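Local coordinates for high affinity transport system protein p37 (PDB 3EKI) that binds thiamine diphosphate outside the cell membrane as the lipoprotein of a high-affinity transport system, and probably delivers it for uptake, at residues W42-I46 / F93-D97; L113-P118 / V347-S351; Y187-D192 / F312-K318. One frame throughout, in Å; residues are numbered along the deposited sequence.

Contact 1: W42-I46 / F93-D97; sequences WDKSI and FDDVD. With CA (calcium ion), chain D.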
loop_
_atom_site.group_PDB
_atom_site.type_symbol
_atom_site.label_atom_id
_atom_site.label_comp_id
_atom_site.label_asym_id
_atom_site.label_seq_id
_atom_site.Cartn_x
_atom_site.Cartn_y
_atom_site.Cartn_z
ATOM N N TRP A 42 -24.667 12.343 -16.060
ATOM C CA TRP A 42 -23.422 12.762 -16.702
ATOM C C TRP A 42 -22.924 14.020 -16.035
ATOM O O TRP A 42 -23.640 15.000 -15.824
ATOM C CB TRP A 42 -23.625 13.008 -18.199
ATOM C CG TRP A 42 -22.343 13.238 -18.943
ATOM C CD1 TRP A 42 -21.725 14.423 -19.195
ATOM C CD2 TRP A 42 -21.551 12.187 -19.523
ATOM N NE1 TRP A 42 -20.575 14.196 -19.909
ATOM C CE2 TRP A 42 -20.441 12.835 -20.125
ATOM C CE3 TRP A 42 -21.667 10.790 -19.592
ATOM C CZ2 TRP A 42 -19.465 12.095 -20.783
ATOM C CZ3 TRP A 42 -20.685 10.075 -20.257
ATOM C CH2 TRP A 42 -19.583 10.718 -20.853
ATOM N N ASP A 43 -21.649 14.076 -15.665
ATOM C CA ASP A 43 -21.123 15.238 -14.983
ATOM C C ASP A 43 -20.023 15.833 -15.843
ATOM O O ASP A 43 -19.040 15.127 -16.107
ATOM C CB ASP A 43 -20.588 14.817 -13.612
ATOM C CG ASP A 43 -20.211 15.970 -12.727
ATOM O OD1 ASP A 43 -20.256 17.130 -13.202
ATOM O OD2 ASP A 43 -19.871 15.747 -11.539
ATOM N N LYS A 44 -20.174 17.059 -16.298
ATOM C CA LYS A 44 -19.201 17.640 -17.216
ATOM C C LYS A 44 -17.938 18.118 -16.537
ATOM O O LYS A 44 -16.997 18.587 -17.193
ATOM C CB LYS A 44 -19.847 18.805 -17.994
ATOM C CG LYS A 44 -20.156 19.985 -17.076
ATOM C CD LYS A 44 -21.017 21.041 -17.757
ATOM C CE LYS A 44 -21.223 22.238 -16.842
ATOM N NZ LYS A 44 -22.579 22.834 -17.027
ATOM N N SER A 45 -17.855 17.990 -15.228
ATOM C CA SER A 45 -16.689 18.354 -14.436
ATOM C C SER A 45 -16.362 17.171 -13.522
ATOM O O SER A 45 -17.210 16.785 -12.705
ATOM C CB SER A 45 -16.941 19.615 -13.614
ATOM O OG SER A 45 -15.916 19.844 -12.656
ATOM N N ILE A 46 -15.186 16.573 -13.659
ATOM C CA ILE A 46 -14.823 15.465 -12.785
ATOM C C ILE A 46 -13.641 15.929 -11.939
ATOM O O ILE A 46 -12.669 16.403 -12.501
ATOM C CB ILE A 46 -14.540 14.216 -13.618
ATOM C CG1 ILE A 46 -15.781 13.614 -14.286
ATOM C CG2 ILE A 46 -13.814 13.156 -12.797
ATOM C CD1 ILE A 46 -16.670 12.877 -13.298
ATOM N N PHE A 93 -22.946 13.699 -25.141
ATOM C CA PHE A 93 -22.913 14.353 -23.832
ATOM C C PHE A 93 -21.921 15.523 -23.861
ATOM O O PHE A 93 -21.148 15.586 -24.832
ATOM C CB PHE A 93 -22.487 13.376 -22.727
ATOM C CG PHE A 93 -23.440 12.254 -22.367
ATOM C CD1 PHE A 93 -24.560 12.502 -21.586
ATOM C CD2 PHE A 93 -23.234 10.957 -22.792
ATOM C CE1 PHE A 93 -25.443 11.507 -21.239
ATOM C CE2 PHE A 93 -24.112 9.954 -22.426
ATOM C CZ PHE A 93 -25.220 10.208 -21.636
ATOM N N ASP A 94 -21.925 16.375 -22.856
ATOM C CA ASP A 94 -20.939 17.430 -22.761
ATOM C C ASP A 94 -19.538 16.809 -22.578
ATOM O O ASP A 94 -19.336 15.801 -21.897
ATOM C CB ASP A 94 -21.206 18.417 -21.640
ATOM C CG ASP A 94 -22.457 19.250 -21.779
ATOM O OD1 ASP A 94 -22.962 19.447 -22.903
ATOM O OD2 ASP A 94 -22.932 19.722 -20.721
ATOM N N ASP A 95 -18.579 17.465 -23.234
ATOM C CA ASP A 95 -17.183 17.144 -22.967
ATOM C C ASP A 95 -16.874 17.410 -21.503
ATOM O O ASP A 95 -17.482 18.260 -20.863
ATOM C CB ASP A 95 -16.263 17.968 -23.857
ATOM C CG ASP A 95 -16.156 17.459 -25.278
ATOM O OD1 ASP A 95 -16.688 16.407 -25.664
ATOM O OD2 ASP A 95 -15.493 18.134 -26.099
ATOM N N VAL A 96 -15.884 16.693 -20.957
ATOM C CA VAL A 96 -15.586 16.703 -19.540
ATOM C C VAL A 96 -14.238 17.344 -19.236
ATOM O O VAL A 96 -13.253 17.060 -19.919
ATOM C CB VAL A 96 -15.603 15.260 -19.006
ATOM C CG1 VAL A 96 -15.343 15.241 -17.517
ATOM C CG2 VAL A 96 -16.970 14.647 -19.320
ATOM N N ASP A 97 -14.232 18.183 -18.216
ATOM C CA ASP A 97 -13.032 18.767 -17.630
ATOM C C ASP A 97 -12.600 17.969 -16.399
ATOM O O ASP A 97 -13.447 17.474 -15.653
ATOM C CB ASP A 97 -13.261 20.203 -17.169
ATOM C CG ASP A 97 -11.980 20.854 -16.682
ATOM O OD1 ASP A 97 -10.940 20.596 -17.323
ATOM O OD2 ASP A 97 -12.006 21.590 -15.679
HETATM CA CA CA D . -17.994 16.798 -10.457
HETATM O O HOH W 1 -19.253 18.909 -11.070
HETATM O O HOH W 2 -16.101 18.600 -10.438
#
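Just ahead of the S45–D97 bridge, W42 lies against F93 and D94. Its six-membered ring forms an offset stack with the ring of F93, centroids 4.2 Å apart and planes at 6°, while F93 CB lies over the five-membered ring. At the edge of the indole, W42 NE1 donates to D94 O at 2.8 Å, so one side chain holds two consecutive residues. K44 marks the start of parallel pairing: D97 N donates to K44 O at 3.0 Å, and I46 N donates to D97 O at 2.8 Å, bracketing that bridge. V96 packs between the two ends, its CG1 3.6 Å from I46 CG1 and its CG2 3.9 Å from W42 CZ2. D43 closes an Asx turn, S45 N to D43 OD1 at 3.3 Å; D43 OD2 and S45 O bind calcium, each at 2.4 Å, and D43 OD2 accepts from R349. The contact opens the two-stranded parallel sheet of 45-51 and 97-103, with helix 64-85 against V96 and D97 and helix 354-369 against W42 and I46.

Contact 2: L113-P118 / V347-S351; sequences LSTDNP and VFRKS. With CA (calcium ion), chain D.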
loop_
_atom_site.group_PDB
_atom_site.type_symbol
_atom_site.label_atom_id
_atom_site.label_comp_id
_atom_site.label_asym_id
_atom_site.label_seq_id
_atom_site.Cartn_x
_atom_site.Cartn_y
_atom_site.Cartn_z
ATOM N N LEU A 113 -16.979 11.154 -0.448
ATOM C CA LEU A 113 -17.581 10.476 -1.589
ATOM C C LEU A 113 -18.972 9.954 -1.257
ATOM O O LEU A 113 -19.859 9.883 -2.119
ATOM C CB LEU A 113 -16.708 9.316 -2.047
ATOM C CG LEU A 113 -15.424 9.670 -2.794
ATOM C CD1 LEU A 113 -14.584 8.413 -3.010
ATOM C CD2 LEU A 113 -15.714 10.345 -4.121
ATOM N N SER A 114 -19.164 9.573 0.004
ATOM C CA SER A 114 -20.468 9.039 0.386
ATOM C C SER A 114 -21.565 10.095 0.421
ATOM O O SER A 114 -22.721 9.677 0.437
ATOM C CB SER A 114 -20.374 8.414 1.785
ATOM O OG SER A 114 -19.584 7.249 1.681
ATOM N N THR A 115 -21.197 11.369 0.441
ATOM C CA THR A 115 -22.263 12.384 0.402
ATOM C C THR A 115 -22.841 12.504 -1.012
ATOM O O THR A 115 -23.963 12.978 -1.149
ATOM C CB THR A 115 -21.785 13.761 0.868
ATOM O OG1 THR A 115 -20.870 14.267 -0.110
ATOM C CG2 THR A 115 -21.017 13.661 2.182
ATOM N N ASP A 116 -22.090 12.088 -2.014
ATOM C CA ASP A 116 -22.470 12.092 -3.417
ATOM C C ASP A 116 -22.673 13.532 -3.896
ATOM O O ASP A 116 -23.666 13.860 -4.541
ATOM C CB ASP A 116 -23.703 11.236 -3.687
ATOM C CG ASP A 116 -23.786 10.639 -5.074
ATOM O OD1 ASP A 116 -22.960 10.995 -5.939
ATOM O OD2 ASP A 116 -24.662 9.782 -5.352
ATOM N N ASN A 117 -21.714 14.373 -3.589
ATOM C CA ASN A 117 -21.668 15.782 -3.946
ATOM C C ASN A 117 -20.798 15.922 -5.187
ATOM O O ASN A 117 -19.659 15.430 -5.150
ATOM C CB ASN A 117 -21.113 16.604 -2.789
ATOM C CG ASN A 117 -21.111 18.096 -2.985
ATOM O OD1 ASN A 117 -20.603 18.641 -3.961
ATOM N ND2 ASN A 117 -21.681 18.833 -2.034
ATOM N N PRO A 118 -21.262 16.525 -6.262
ATOM C CA PRO A 118 -20.435 16.635 -7.472
ATOM C C PRO A 118 -19.134 17.395 -7.336
ATOM O O PRO A 118 -18.322 17.405 -8.274
ATOM C CB PRO A 118 -21.348 17.377 -8.467
ATOM C CG PRO A 118 -22.731 17.151 -7.946
ATOM C CD PRO A 118 -22.614 17.097 -6.449
ATOM N N VAL A 347 -12.639 4.503 -6.543
ATOM C CA VAL A 347 -14.026 4.493 -6.147
ATOM C C VAL A 347 -14.703 5.797 -6.511
ATOM O O VAL A 347 -14.151 6.882 -6.355
ATOM C CB VAL A 347 -14.083 4.177 -4.637
ATOM C CG1 VAL A 347 -13.330 5.198 -3.804
ATOM C CG2 VAL A 347 -15.536 4.078 -4.222
ATOM N N PHE A 348 -15.930 5.682 -7.030
ATOM C CA PHE A 348 -16.755 6.797 -7.433
ATOM C C PHE A 348 -17.865 7.122 -6.446
ATOM O O PHE A 348 -18.359 6.192 -5.805
ATOM C CB PHE A 348 -17.498 6.517 -8.759
ATOM C CG PHE A 348 -16.607 6.591 -9.977
ATOM C CD1 PHE A 348 -16.314 7.821 -10.533
ATOM C CD2 PHE A 348 -16.110 5.425 -10.533
ATOM C CE1 PHE A 348 -15.507 7.881 -11.658
ATOM C CE2 PHE A 348 -15.275 5.486 -11.633
ATOM C CZ PHE A 348 -14.976 6.718 -12.166
ATOM N N ARG A 349 -18.237 8.385 -6.351
ATOM C CA ARG A 349 -19.545 8.708 -5.772
ATOM C C ARG A 349 -20.607 8.028 -6.645
ATOM O O ARG A 349 -20.450 7.789 -7.843
ATOM C CB ARG A 349 -19.768 10.194 -5.586
ATOM C CG ARG A 349 -19.821 10.979 -6.883
ATOM C CD ARG A 349 -20.163 12.451 -6.705
ATOM N NE ARG A 349 -20.306 13.109 -8.006
ATOM C CZ ARG A 349 -21.378 13.227 -8.755
ATOM N NH1 ARG A 349 -22.533 12.713 -8.361
ATOM N NH2 ARG A 349 -21.304 13.865 -9.923
ATOM N N LYS A 350 -21.711 7.642 -6.006
ATOM C CA LYS A 350 -22.653 6.710 -6.584
ATOM C C LYS A 350 -23.349 7.248 -7.833
ATOM O O LYS A 350 -23.647 6.461 -8.736
ATOM C CB LYS A 350 -23.716 6.340 -5.542
ATOM C CG LYS A 350 -24.321 4.955 -5.726
ATOM C CD LYS A 350 -25.446 4.794 -4.707
ATOM C CE LYS A 350 -25.722 3.345 -4.371
ATOM N NZ LYS A 350 -26.035 3.193 -2.921
ATOM N N SER A 351 -23.605 8.546 -7.854
ATOM C CA SER A 351 -24.414 9.092 -8.948
ATOM C C SER A 351 -23.641 9.515 -10.177
ATOM O O SER A 351 -24.234 10.062 -11.116
ATOM C CB SER A 351 -25.269 10.272 -8.427
ATOM O OG SER A 351 -26.205 9.778 -7.467
HETATM CA CA CA D . -17.994 16.798 -10.457
HETATM O O HOH W 3 -21.815 8.246 -3.041
HETATM O O HOH W 2 -16.101 18.600 -10.438
HETATM O O HOH W 1 -19.253 18.909 -11.070
#
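A single carboxylate, that of D116, just after helix 106-115, binds R349 and S351 together. This is a helix C-terminus in the periplasmic-binding-protein fold: D116 is the first residue to leave helical geometry, with the positive phi (64°) of a helix-ending conformation. Its carboxylate reaches segment 347-351, where D116 OD1 forms a salt bridge with R349 NH1 at 3.0 Å and also accepts from S351 N at 3.2 Å, while D116 OD2 accepts from S351 OG at 2.6 Å. R349 is the most deeply covered residue of the pair; its extended side chain runs beside N117 O, and P118 CA lies over one face of the guanidinium. The other guanidinium nitrogens turn to the calcium ligands: NE bonds D121 and NH2 bonds D43, so R349 hydrogen-bonds two of the residues that bind the ion. P118 itself gives its carbonyl to the metal, P118 O to calcium 2.3 Å. On the helix side L113 CD1 meets V347 CG1 at 3.5 Å. A water bridge joins the backbones: water 3 donates to L113 O at 2.7 Å and accepts from K350 N at 3.0 Å.

Contact 3: Y187-D192 / F312-K318; sequences YASWTD and FAWTHNK. With TPP (thiamine diphosphate), chain B.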
loop_
_atom_site.group_PDB
_atom_site.type_symbol
_atom_site.label_atom_id
_atom_site.label_comp_id
_atom_site.label_asym_id
_atom_site.label_seq_id
_atom_site.Cartn_x
_atom_site.Cartn_y
_atom_site.Cartn_z
ATOM N N TYR A 187 21.607 -2.359 2.883
ATOM C CA TYR A 187 20.898 -1.176 2.418
ATOM C C TYR A 187 21.649 0.131 2.622
ATOM O O TYR A 187 21.630 1.012 1.745
ATOM C CB TYR A 187 19.556 -1.166 3.158
ATOM C CG TYR A 187 18.702 0.068 3.023
ATOM C CD1 TYR A 187 18.706 1.021 4.037
ATOM C CD2 TYR A 187 17.902 0.269 1.905
ATOM C CE1 TYR A 187 17.921 2.178 3.938
ATOM C CE2 TYR A 187 17.115 1.420 1.815
ATOM C CZ TYR A 187 17.139 2.348 2.818
ATOM O OH TYR A 187 16.363 3.505 2.769
ATOM N N ALA A 188 22.335 0.311 3.745
ATOM C CA ALA A 188 23.078 1.530 4.053
ATOM C C ALA A 188 24.172 1.826 3.037
ATOM O O ALA A 188 24.641 2.971 2.948
ATOM C CB ALA A 188 23.707 1.434 5.431
ATOM N N SER A 189 24.582 0.833 2.271
ATOM C CA SER A 189 25.668 1.066 1.313
ATOM C C SER A 189 25.170 1.035 -0.118
ATOM O O SER A 189 25.935 1.215 -1.062
ATOM C CB SER A 189 26.809 0.074 1.569
ATOM O OG SER A 189 27.502 0.495 2.752
ATOM N N TRP A 190 23.855 0.851 -0.303
ATOM C CA TRP A 190 23.280 0.981 -1.632
ATOM C C TRP A 190 23.569 2.378 -2.204
ATOM O O TRP A 190 23.632 3.299 -1.411
ATOM C CB TRP A 190 21.766 0.828 -1.618
ATOM C CG TRP A 190 21.243 -0.530 -1.302
ATOM C CD1 TRP A 190 21.931 -1.633 -0.899
ATOM C CD2 TRP A 190 19.861 -0.917 -1.375
ATOM N NE1 TRP A 190 21.054 -2.668 -0.723
ATOM C CE2 TRP A 190 19.775 -2.261 -1.006
ATOM C CE3 TRP A 190 18.677 -0.244 -1.722
ATOM C CZ2 TRP A 190 18.575 -2.970 -0.958
ATOM C CZ3 TRP A 190 17.492 -0.952 -1.678
ATOM C CH2 TRP A 190 17.445 -2.301 -1.304
ATOM N N THR A 191 23.717 2.431 -3.523
ATOM C CA THR A 191 23.905 3.750 -4.124
ATOM C C THR A 191 22.774 3.984 -5.124
ATOM O O THR A 191 22.120 3.073 -5.596
ATOM C CB THR A 191 25.268 3.928 -4.816
ATOM O OG1 THR A 191 25.303 3.169 -6.016
ATOM C CG2 THR A 191 26.412 3.408 -3.930
ATOM N N ASP A 192 22.584 5.277 -5.406
ATOM C CA ASP A 192 21.574 5.624 -6.384
ATOM C C ASP A 192 21.841 4.906 -7.687
ATOM O O ASP A 192 20.937 4.431 -8.365
ATOM C CB ASP A 192 21.567 7.131 -6.635
ATOM C CG ASP A 192 21.090 7.918 -5.439
ATOM O OD1 ASP A 192 20.688 7.264 -4.458
ATOM O OD2 ASP A 192 21.135 9.170 -5.505
ATOM N N PHE A 312 11.518 -0.294 2.052
ATOM C CA PHE A 312 12.837 0.284 1.786
ATOM C C PHE A 312 13.004 0.639 0.312
ATOM O O PHE A 312 13.798 1.485 -0.092
ATOM C CB PHE A 312 13.929 -0.680 2.267
ATOM C CG PHE A 312 13.778 -2.098 1.769
ATOM C CD1 PHE A 312 14.166 -2.439 0.474
ATOM C CD2 PHE A 312 13.260 -3.110 2.577
ATOM C CE1 PHE A 312 14.034 -3.720 -0.004
ATOM C CE2 PHE A 312 13.117 -4.392 2.087
ATOM C CZ PHE A 312 13.490 -4.709 0.798
ATOM N N ALA A 313 12.245 -0.015 -0.556
ATOM C CA ALA A 313 12.355 0.165 -1.997
ATOM C C ALA A 313 11.929 1.565 -2.428
ATOM O O ALA A 313 12.427 1.991 -3.484
ATOM C CB ALA A 313 11.540 -0.864 -2.757
ATOM N N TRP A 314 11.094 2.260 -1.691
ATOM C CA TRP A 314 10.753 3.635 -2.019
ATOM C C TRP A 314 11.231 4.626 -0.985
ATOM O O TRP A 314 10.709 5.749 -0.878
ATOM C CB TRP A 314 9.243 3.744 -2.202
ATOM C CG TRP A 314 8.342 3.378 -1.080
ATOM C CD1 TRP A 314 8.001 4.148 -0.010
ATOM C CD2 TRP A 314 7.650 2.129 -0.920
ATOM N NE1 TRP A 314 7.143 3.450 0.808
ATOM C CE2 TRP A 314 6.914 2.217 0.273
ATOM C CE3 TRP A 314 7.591 0.958 -1.675
ATOM C CZ2 TRP A 314 6.115 1.174 0.746
ATOM C CZ3 TRP A 314 6.797 -0.071 -1.197
ATOM C CH2 TRP A 314 6.084 0.043 -0.022
ATOM N N THR A 315 12.229 4.229 -0.198
ATOM C CA THR A 315 12.764 5.008 0.900
ATOM C C THR A 315 14.237 5.259 0.572
ATOM O O THR A 315 15.033 4.330 0.573
ATOM C CB THR A 315 12.643 4.304 2.260
ATOM O OG1 THR A 315 11.251 4.026 2.546
ATOM C CG2 THR A 315 13.169 5.179 3.387
ATOM N N HIS A 316 14.585 6.494 0.257
ATOM C CA HIS A 316 15.957 6.778 -0.150
ATOM C C HIS A 316 16.875 6.634 1.038
ATOM O O HIS A 316 16.617 7.142 2.130
ATOM C CB HIS A 316 15.967 8.205 -0.690
ATOM C CG HIS A 316 17.245 8.527 -1.400
ATOM N ND1 HIS A 316 17.874 9.750 -1.249
ATOM C CD2 HIS A 316 17.996 7.813 -2.255
ATOM C CE1 HIS A 316 18.967 9.758 -1.982
ATOM N NE2 HIS A 316 19.075 8.598 -2.610
ATOM N N ASN A 317 17.997 5.926 0.888
ATOM C CA ASN A 317 18.774 5.677 2.102
ATOM C C ASN A 317 19.535 6.917 2.543
ATOM O O ASN A 317 20.022 6.950 3.674
ATOM C CB ASN A 317 19.682 4.474 1.879
ATOM C CG ASN A 317 20.774 4.671 0.862
ATOM O OD1 ASN A 317 20.905 5.704 0.219
ATOM N ND2 ASN A 317 21.589 3.642 0.709
ATOM N N LYS A 318 19.622 7.931 1.680
ATOM C CA LYS A 318 20.285 9.170 2.039
ATOM C C LYS A 318 19.348 10.122 2.786
ATOM O O LYS A 318 19.812 11.195 3.185
ATOM C CB LYS A 318 20.817 9.901 0.801
ATOM C CG LYS A 318 21.754 9.169 -0.126
ATOM C CD LYS A 318 22.935 8.524 0.568
ATOM C CE LYS A 318 23.276 7.171 -0.032
ATOM N NZ LYS A 318 23.798 6.221 0.992
HETATM N "N1'" TPP B . 5.596 2.682 -4.150
HETATM C "C2'" TPP B . 5.835 4.016 -4.206
HETATM C CM2 TPP B . 6.668 4.565 -5.369
HETATM N "N3'" TPP B . 5.341 4.842 -3.267
HETATM C "C4'" TPP B . 4.515 4.343 -2.309
HETATM N "N4'" TPP B . 3.966 5.195 -1.440
HETATM C "C5'" TPP B . 4.302 2.962 -2.198
HETATM C "C6'" TPP B . 4.884 2.148 -3.162
HETATM C "C7'" TPP B . 3.466 2.283 -1.102
HETATM N N3 TPP B . 2.028 2.130 -1.389
HETATM C C2 TPP B . 1.305 2.963 -2.138
HETATM S S1 TPP B . -0.340 2.379 -2.231
HETATM C C5 TPP B . 0.014 1.013 -1.201
HETATM C C4 TPP B . 1.320 1.139 -0.770
HETATM C CM4 TPP B . 2.043 -0.004 -0.024
HETATM C C6 TPP B . -1.029 -0.005 -0.725
HETATM C C7 TPP B . -1.907 0.601 0.374
HETATM O O7 TPP B . -1.086 0.885 1.525
HETATM P PA TPP B . -1.438 1.948 2.654
HETATM O O1A TPP B . -0.221 2.185 3.469
HETATM O O2A TPP B . -2.038 3.182 2.043
HETATM O O3A TPP B . -2.627 1.360 3.507
HETATM P PB TPP B . -2.503 0.391 4.781
HETATM O O1B TPP B . -1.870 -0.906 4.379
HETATM O O2B TPP B . -4.002 0.199 5.243
HETATM O O3B TPP B . -1.748 1.143 5.957
HETATM O O HOH W 4 25.640 4.333 -0.159
HETATM O O HOH W 5 20.913 5.359 -2.650
#
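In this periplasmic-binding-protein fold, the 3-10 segment 187-189 and the residues after it meet the loop 312-318, which carries W314 of the thiamine diphosphate pocket. The amide of N317 serves two backbone carbonyls at once, N317 ND2 donating to Y187 O at 2.8 Å and to W190 O at 3.0 Å, and so spans the turn in which W190 N also bonds Y187 O. In the reverse direction Y187 OH donates to T315 O at 2.7 Å. A histidine–carboxylate bond, H316 NE2 to D192 OD1 at 2.8 Å, ties the far end of the pair. Aromatic and apolar contacts follow: N317 CB sits over the face of the Y187 ring, Y187 CE2 touches F312 CB at 3.8 Å, and W190 CH2 approaches F312 CD1 at 3.7 Å with the ring planes at 82°. Around them, F182 and F324 meet Y187, and W197 stacks on H316. Two waters add bridges; water 5 donates to both D192 OD1 and N317 OD1, and water 4 joins W190 O to K318 NZ. On the ligand side, W314 lays a ring face against the pyrimidine, W314 CE3 lying 3.3 Å from TPP C6'.

Overall arrangement
Long-range contacts can serve one site from different parts of a chain. Contacts 1 and 2, with centres about 15 Å apart, follow one another in sequence and share a calcium ion and two of its waters; a salt bridge joins D43 to R349. Together they join the parallel pair 45-51 and 97-103 to helix 106-115 and strand 345-349. Contact 3, nested within the long loop that contact 2 closes, lies on the opposite side of the chain's centre from contact 2, about 40 Å from it and 43 Å from contact 1 between centres. Contacts 1 and 2 thus border one calcium site, while contact 3 includes the loop carrying W314 of the thiamine diphosphate pocket.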